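Local coordinates for 2,3-dihydroxybenzoate-AMP ligase (Mycobacterium smegmatis, PDB 5KEI), which belongs to the ANL superfamily, with a large AMP-binding domain followed by a smaller C-terminal domain, at residues Arg130-Ala138 with Leu160-Val171; Trp483-Pro491 with Ile547-Leu556. All coordinates share one frame; numbering follows the deposited sequence.

Interaction 1 of 2, residues Arg130-Ala138 with Leu160-Val171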
# COMPACT_ATOMS: atom_id res chain seq x y z
N ARG A 130 -13.92 4.27 5.44
CA ARG A 130 -15.01 4.56 6.37
C ARG A 130 -15.11 3.46 7.44
O ARG A 130 -14.19 2.66 7.60
CB ARG A 130 -16.35 4.71 5.64
CG ARG A 130 -16.42 5.95 4.75
CD ARG A 130 -16.19 7.21 5.54
NE ARG A 130 -16.33 8.40 4.71
CZ ARG A 130 -15.31 9.07 4.18
NH1 ARG A 130 -14.06 8.65 4.38
NH2 ARG A 130 -15.54 10.15 3.42
N LEU A 131 -16.24 3.44 8.16
CA LEU A 131 -16.38 2.56 9.31
C LEU A 131 -16.15 1.09 8.98
O LEU A 131 -15.48 0.39 9.72
CB LEU A 131 -17.76 2.73 9.94
CG LEU A 131 -18.05 1.76 11.09
CD1 LEU A 131 -17.05 1.95 12.21
CD2 LEU A 131 -19.48 1.91 11.60
N ALA A 132 -16.69 0.63 7.86
CA ALA A 132 -16.51 -0.77 7.50
C ALA A 132 -15.01 -1.12 7.40
O ALA A 132 -14.55 -2.10 8.01
CB ALA A 132 -17.24 -1.07 6.20
N GLU A 133 -14.24 -0.32 6.65
CA GLU A 133 -12.79 -0.50 6.51
C GLU A 133 -12.05 -0.46 7.85
O GLU A 133 -11.34 -1.41 8.21
CB GLU A 133 -12.19 0.56 5.58
CG GLU A 133 -12.60 0.44 4.12
CD GLU A 133 -14.01 0.94 3.84
OE1 GLU A 133 -14.42 1.97 4.43
OE2 GLU A 133 -14.70 0.31 3.01
N LEU A 134 -12.20 0.64 8.56
CA LEU A 134 -11.52 0.85 9.83
C LEU A 134 -11.84 -0.26 10.83
O LEU A 134 -10.95 -0.72 11.57
CB LEU A 134 -11.87 2.22 10.43
CG LEU A 134 -11.29 3.47 9.74
CD1 LEU A 134 -11.01 4.58 10.76
CD2 LEU A 134 -10.04 3.19 8.90
N THR A 135 -13.09 -0.70 10.84
CA THR A 135 -13.53 -1.79 11.71
C THR A 135 -12.77 -3.08 11.42
O THR A 135 -12.22 -3.71 12.31
CB THR A 135 -15.04 -2.03 11.59
OG1 THR A 135 -15.71 -1.07 12.40
CG2 THR A 135 -15.43 -3.43 12.03
N HIS A 136 -12.73 -3.46 10.15
CA HIS A 136 -11.97 -4.62 9.70
C HIS A 136 -10.47 -4.45 9.97
O HIS A 136 -9.82 -5.40 10.40
CB HIS A 136 -12.24 -4.87 8.22
CG HIS A 136 -11.42 -5.97 7.63
ND1 HIS A 136 -11.67 -7.31 7.89
CD2 HIS A 136 -10.37 -5.94 6.78
CE1 HIS A 136 -10.80 -8.05 7.24
NE2 HIS A 136 -10.00 -7.25 6.55
N PHE A 137 -9.92 -3.25 9.74
CA PHE A 137 -8.51 -2.98 10.08
C PHE A 137 -8.23 -3.18 11.59
O PHE A 137 -7.26 -3.84 11.95
CB PHE A 137 -8.08 -1.56 9.66
CG PHE A 137 -8.09 -1.35 8.16
CD1 PHE A 137 -7.99 -2.42 7.30
CD2 PHE A 137 -8.21 -0.08 7.63
CE1 PHE A 137 -8.01 -2.24 5.92
CE2 PHE A 137 -8.23 0.12 6.26
CZ PHE A 137 -8.14 -0.97 5.40
N ALA A 138 -9.09 -2.64 12.45
CA ALA A 138 -8.96 -2.82 13.91
C ALA A 138 -8.92 -4.29 14.30
O ALA A 138 -8.07 -4.70 15.10
CB ALA A 138 -10.12 -2.13 14.64
N LEU A 160 -17.58 8.20 14.04
CA LEU A 160 -16.85 7.05 13.54
C LEU A 160 -16.09 6.36 14.66
O LEU A 160 -16.17 5.14 14.83
CB LEU A 160 -15.88 7.48 12.44
CG LEU A 160 -14.73 6.53 12.16
CD1 LEU A 160 -15.24 5.30 11.43
CD2 LEU A 160 -13.65 7.24 11.35
N ALA A 161 -15.35 7.15 15.42
CA ALA A 161 -14.59 6.61 16.54
C ALA A 161 -15.54 5.95 17.55
O ALA A 161 -15.22 4.89 18.10
CB ALA A 161 -13.77 7.71 17.19
N ARG A 162 -16.70 6.57 17.76
CA ARG A 162 -17.68 6.08 18.73
C ARG A 162 -18.22 4.71 18.33
O ARG A 162 -18.27 3.79 19.15
CB ARG A 162 -18.83 7.08 18.91
CG ARG A 162 -18.44 8.30 19.77
CD ARG A 162 -19.62 9.19 20.14
NE ARG A 162 -19.96 10.13 19.09
CZ ARG A 162 -19.60 11.41 19.07
NH1 ARG A 162 -18.88 11.93 20.05
NH2 ARG A 162 -19.97 12.18 18.05
N GLU A 163 -18.59 4.54 17.07
CA GLU A 163 -19.08 3.23 16.65
C GLU A 163 -17.94 2.21 16.55
O GLU A 163 -18.17 1.01 16.72
CB GLU A 163 -19.83 3.34 15.32
CG GLU A 163 -21.06 4.29 15.34
CD GLU A 163 -21.99 4.15 16.57
OE1 GLU A 163 -22.05 3.08 17.21
OE2 GLU A 163 -22.68 5.16 16.88
N LEU A 164 -16.71 2.69 16.33
CA LEU A 164 -15.54 1.80 16.26
C LEU A 164 -15.18 1.14 17.60
O LEU A 164 -14.96 -0.08 17.66
CB LEU A 164 -14.31 2.56 15.75
CG LEU A 164 -13.12 1.62 15.52
CD1 LEU A 164 -13.49 0.60 14.45
CD2 LEU A 164 -11.84 2.37 15.15
N VAL A 165 -15.10 1.94 18.65
CA VAL A 165 -14.75 1.40 19.96
C VAL A 165 -15.89 0.54 20.50
O VAL A 165 -15.65 -0.39 21.28
CB VAL A 165 -14.42 2.53 20.99
CG1 VAL A 165 -14.02 1.93 22.32
CG2 VAL A 165 -13.29 3.42 20.48
N ARG A 166 -17.13 0.82 20.09
CA ARG A 166 -18.26 0.01 20.54
C ARG A 166 -18.10 -1.44 20.06
O ARG A 166 -18.29 -2.38 20.83
CB ARG A 166 -19.59 0.58 20.04
CG ARG A 166 -20.80 -0.16 20.61
CD ARG A 166 -21.92 -0.30 19.60
NE ARG A 166 -21.47 -1.04 18.41
CZ ARG A 166 -21.42 -2.36 18.32
NH1 ARG A 166 -21.80 -3.13 19.33
NH2 ARG A 166 -20.99 -2.93 17.19
N SER A 167 -17.75 -1.61 18.79
CA SER A 167 -17.58 -2.94 18.21
C SER A 167 -16.18 -3.52 18.47
O SER A 167 -15.97 -4.72 18.35
CB SER A 167 -17.85 -2.89 16.70
OG SER A 167 -17.02 -1.93 16.09
N HIS A 168 -15.23 -2.66 18.82
CA HIS A 168 -13.89 -3.12 19.12
C HIS A 168 -13.35 -2.44 20.37
O HIS A 168 -12.65 -1.43 20.29
CB HIS A 168 -12.97 -2.90 17.93
CG HIS A 168 -13.41 -3.65 16.71
ND1 HIS A 168 -13.02 -4.95 16.46
CD2 HIS A 168 -14.23 -3.30 15.69
CE1 HIS A 168 -13.57 -5.36 15.33
NE2 HIS A 168 -14.31 -4.38 14.85
N PRO A 169 -13.69 -3.00 21.54
CA PRO A 169 -13.37 -2.44 22.86
C PRO A 169 -11.88 -2.37 23.09
O PRO A 169 -11.42 -1.50 23.83
CB PRO A 169 -14.04 -3.41 23.84
CG PRO A 169 -15.04 -4.15 23.03
CD PRO A 169 -14.45 -4.26 21.66
N ASP A 170 -11.12 -3.26 22.44
CA ASP A 170 -9.66 -3.26 22.53
C ASP A 170 -9.04 -1.93 22.08
O ASP A 170 -7.92 -1.60 22.47
CB ASP A 170 -9.06 -4.40 21.70
CG ASP A 170 -9.34 -5.77 22.31
OD1 ASP A 170 -9.58 -5.85 23.54
OD2 ASP A 170 -9.31 -6.76 21.55
N VAL A 171 -9.78 -1.18 21.27
CA VAL A 171 -9.36 0.16 20.90
C VAL A 171 -9.65 1.03 22.10
O VAL A 171 -10.73 1.60 22.22
CB VAL A 171 -10.08 0.69 19.64
CG1 VAL A 171 -9.60 2.09 19.27
CG2 VAL A 171 -9.89 -0.28 18.47
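Leu131 lies alongside Leu160, the two side chains running past each other in opposite directions. Leu160 CD1 presses on the backbone of helix 131-138, 3.6 Å from Leu131 CA, and its other methyl, CD2, reaches Leu134 CD1 at 3.8 Å. Leu131 CD2 meets Glu163 CB at 4.0 Å.

One turn further on, Leu164 fills the middle. Its CG stands anti to the backbone N (chi1 -174°), which carries CD1 to helix 131-138, 3.5 Å from Thr135 OG1. The hydroxyl itself is tied weakly to Leu131 O, within helix 131-138.

His168, the first residue past the end of helix 160-167, continues the contact. Thr135 CG2 comes to the edge of its ring, near the ring plane, 3.2 Å from His168 NE2. Ala138 CB sits over one face, offset toward the rim and 4.2 Å from His168 CG. The same methyl reaches Val171 CG2 at 4.3 Å, beyond the helix end.

The axes of segments 131-138 and 160-167 come within 10.1 Å and cross at -37°. Both helices pack against the seven-stranded mixed sheet of the AMP-binding region. Leu134 and Leu160 touch Gln101 and Ala138 touches Leu99 on strand 97-101, while Leu164 rests on Leu146 of strand 145-149.

Interaction 2 of 2, residues Trp483-Pro491 with Ile547-Leu556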
# COMPACT_ATOMS: atom_id res chain seq x y z
N TRP A 483 -13.12 -20.84 3.86
CA TRP A 483 -11.68 -20.69 3.95
C TRP A 483 -11.10 -20.29 2.60
O TRP A 483 -10.53 -19.22 2.48
CB TRP A 483 -11.02 -21.98 4.43
CG TRP A 483 -9.53 -21.82 4.59
CD1 TRP A 483 -8.56 -22.28 3.75
CD2 TRP A 483 -8.86 -21.12 5.64
NE1 TRP A 483 -7.31 -21.92 4.22
CE2 TRP A 483 -7.47 -21.21 5.39
CE3 TRP A 483 -9.29 -20.44 6.79
CZ2 TRP A 483 -6.51 -20.65 6.24
CZ3 TRP A 483 -8.33 -19.88 7.63
CH2 TRP A 483 -6.97 -19.99 7.34
N ALA A 484 -11.23 -21.17 1.61
CA ALA A 484 -10.84 -20.91 0.21
C ALA A 484 -12.08 -21.04 -0.69
O ALA A 484 -13.03 -21.74 -0.34
CB ALA A 484 -9.75 -21.87 -0.23
N ALA A 485 -12.08 -20.37 -1.84
CA ALA A 485 -13.23 -20.45 -2.75
C ALA A 485 -12.79 -20.40 -4.21
O ALA A 485 -11.82 -19.73 -4.54
CB ALA A 485 -14.21 -19.32 -2.48
N ALA A 486 -13.51 -21.11 -5.07
CA ALA A 486 -13.28 -21.03 -6.51
C ALA A 486 -14.60 -21.01 -7.30
O ALA A 486 -15.40 -21.94 -7.23
CB ALA A 486 -12.41 -22.19 -6.97
N ALA A 487 -14.84 -19.92 -8.02
CA ALA A 487 -16.01 -19.81 -8.89
C ALA A 487 -15.61 -20.34 -10.25
O ALA A 487 -14.68 -19.84 -10.88
CB ALA A 487 -16.52 -18.37 -8.98
N VAL A 488 -16.29 -21.39 -10.68
CA VAL A 488 -15.90 -22.09 -11.88
C VAL A 488 -17.07 -22.09 -12.89
O VAL A 488 -18.25 -22.05 -12.50
CB VAL A 488 -15.46 -23.53 -11.54
CG1 VAL A 488 -14.81 -24.17 -12.71
CG2 VAL A 488 -14.47 -23.52 -10.37
N ALA A 489 -16.73 -22.10 -14.17
CA ALA A 489 -17.71 -22.12 -15.25
C ALA A 489 -17.97 -23.55 -15.71
O ALA A 489 -17.04 -24.29 -16.04
CB ALA A 489 -17.23 -21.26 -16.42
N LEU A 490 -19.24 -23.93 -15.72
CA LEU A 490 -19.66 -25.21 -16.28
C LEU A 490 -20.61 -24.97 -17.45
O LEU A 490 -21.48 -24.10 -17.36
CB LEU A 490 -20.34 -26.05 -15.21
CG LEU A 490 -19.40 -26.40 -14.06
CD1 LEU A 490 -20.23 -26.97 -12.94
CD2 LEU A 490 -18.33 -27.37 -14.51
N PRO A 491 -20.42 -25.71 -18.56
CA PRO A 491 -21.36 -25.71 -19.69
C PRO A 491 -22.76 -26.02 -19.23
O PRO A 491 -22.98 -26.99 -18.50
CB PRO A 491 -20.81 -26.82 -20.58
CG PRO A 491 -19.35 -26.72 -20.37
CD PRO A 491 -19.19 -26.44 -18.89
N ILE A 547 -5.40 -21.11 -8.32
CA ILE A 547 -6.32 -22.23 -8.32
C ILE A 547 -6.37 -22.84 -9.72
O ILE A 547 -6.46 -22.10 -10.70
CB ILE A 547 -7.73 -21.78 -7.87
CG1 ILE A 547 -7.65 -21.16 -6.46
CG2 ILE A 547 -8.70 -22.95 -7.91
CD1 ILE A 547 -8.97 -20.61 -5.93
N ASP A 548 -6.25 -24.16 -9.82
CA ASP A 548 -6.27 -24.83 -11.13
C ASP A 548 -7.71 -25.15 -11.56
O ASP A 548 -8.19 -26.26 -11.37
CB ASP A 548 -5.42 -26.12 -11.11
CG ASP A 548 -5.19 -26.71 -12.51
OD1 ASP A 548 -5.69 -26.13 -13.50
OD2 ASP A 548 -4.48 -27.73 -12.61
N LYS A 549 -8.38 -24.16 -12.13
CA LYS A 549 -9.80 -24.24 -12.39
C LYS A 549 -10.13 -25.19 -13.53
O LYS A 549 -11.18 -25.83 -13.51
CB LYS A 549 -10.37 -22.85 -12.68
CG LYS A 549 -10.29 -21.90 -11.50
CD LYS A 549 -10.99 -20.59 -11.78
CE LYS A 549 -11.21 -19.80 -10.49
NZ LYS A 549 -11.97 -18.54 -10.74
N LYS A 550 -9.25 -25.27 -14.51
CA LYS A 550 -9.45 -26.18 -15.62
C LYS A 550 -9.47 -27.60 -15.09
O LYS A 550 -10.16 -28.47 -15.61
CB LYS A 550 -8.36 -26.00 -16.69
CG LYS A 550 -7.84 -24.58 -16.78
CD LYS A 550 -7.06 -24.32 -18.07
CE LYS A 550 -7.97 -23.95 -19.23
NZ LYS A 550 -8.65 -22.63 -19.05
N ALA A 551 -8.72 -27.82 -14.01
CA ALA A 551 -8.68 -29.12 -13.37
C ALA A 551 -9.95 -29.37 -12.57
O ALA A 551 -10.50 -30.47 -12.61
CB ALA A 551 -7.47 -29.22 -12.46
N ILE A 552 -10.41 -28.35 -11.86
CA ILE A 552 -11.66 -28.43 -11.09
C ILE A 552 -12.84 -28.72 -12.02
O ILE A 552 -13.77 -29.44 -11.63
CB ILE A 552 -11.92 -27.13 -10.29
CG1 ILE A 552 -10.80 -26.89 -9.26
CG2 ILE A 552 -13.26 -27.17 -9.59
CD1 ILE A 552 -11.04 -25.68 -8.38
N VAL A 553 -12.81 -28.19 -13.24
CA VAL A 553 -13.82 -28.51 -14.24
C VAL A 553 -13.81 -30.00 -14.58
O VAL A 553 -14.81 -30.69 -14.40
CB VAL A 553 -13.64 -27.69 -15.53
CG1 VAL A 553 -14.41 -28.33 -16.67
CG2 VAL A 553 -14.09 -26.26 -15.32
N ARG A 554 -12.66 -30.51 -15.05
CA ARG A 554 -12.52 -31.95 -15.33
C ARG A 554 -12.61 -32.80 -14.06
O ARG A 554 -11.82 -33.72 -13.84
CB ARG A 554 -11.19 -32.25 -16.04
CG ARG A 554 -10.84 -31.36 -17.22
CD ARG A 554 -9.34 -31.42 -17.55
NE ARG A 554 -8.70 -32.66 -17.09
CZ ARG A 554 -7.65 -32.72 -16.27
NH1 ARG A 554 -7.10 -31.60 -15.81
NH2 ARG A 554 -7.14 -33.89 -15.90
N GLN A 555 -13.58 -32.47 -13.21
CA GLN A 555 -14.06 -33.30 -12.12
C GLN A 555 -15.53 -32.95 -11.97
O GLN A 555 -16.26 -32.81 -12.96
CB GLN A 555 -13.31 -33.05 -10.81
CG GLN A 555 -11.80 -32.92 -10.91
CD GLN A 555 -11.15 -32.46 -9.61
OE1 GLN A 555 -11.77 -32.49 -8.54
NE2 GLN A 555 -9.90 -32.03 -9.70
N LEU A 556 -15.94 -32.79 -10.72
CA LEU A 556 -17.16 -32.07 -10.37
C LEU A 556 -18.40 -32.65 -11.06
O LEU A 556 -19.53 -32.47 -10.60
CB LEU A 556 -16.99 -30.59 -10.73
CG LEU A 556 -17.93 -29.57 -10.09
CD1 LEU A 556 -17.22 -28.22 -10.01
CD2 LEU A 556 -19.26 -29.44 -10.83
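A short C-terminal helix, 549-553, packs against outer strand 482-492 of the small three-stranded sheet in the C-terminal domain. Lys549 makes the one hydrogen bond between the segments, from NZ to Ala487 O at 3.0 Å. Its chain is extended beyond CG and carries the ammonium group to the strand. The donor is tilted 19° from the carbonyl plane. NZ also forms salt bridges with Asp458 and Glu473, so a charged cluster holds the lysine end; Glu473 accepts a bond from Ala487 N as well.

Most other contacts are apolar. Ala486 CB meets Ile547 CG2 at 3.9 Å and Ile552 CD1 at 4.0 Å. Val488 uses both branches: CG1 touches Val553 CG2 at 3.4 Å, and CG2 touches Ile552 CG2 at 3.9 Å. Near the modelled end of the chain, Leu556 CD2 crosses to Leu490 CD1 at 3.4 Å.

Strand 482-492 pairs antiparallel with strand 498-505, and Ile552 and Leu556 reach across to Val502 on that neighbour. Ala487 points away from helix 549-553 and touches Ala469 and Leu472 of helix 469-477.

How the interactions relate
Interaction 1 lies in the AMP-binding region and interaction 2 in the C-terminal domain. They share no helix or strand. Their centres are about 36 Å apart and their nearest atoms about 12 Å, so they do not touch. Each is partly buried, and they bury similar areas, 444 and 453 Å². Interaction 1 joins two helices that pack on the same sheet, and its contacts are van der Waals ones, mainly among leucines, an alanine, a threonine and a histidine. Interaction 2 sets a helix against an edge strand. Its apolar contacts are joined by a lysine bond to the strand backbone, backed by two acidic residues.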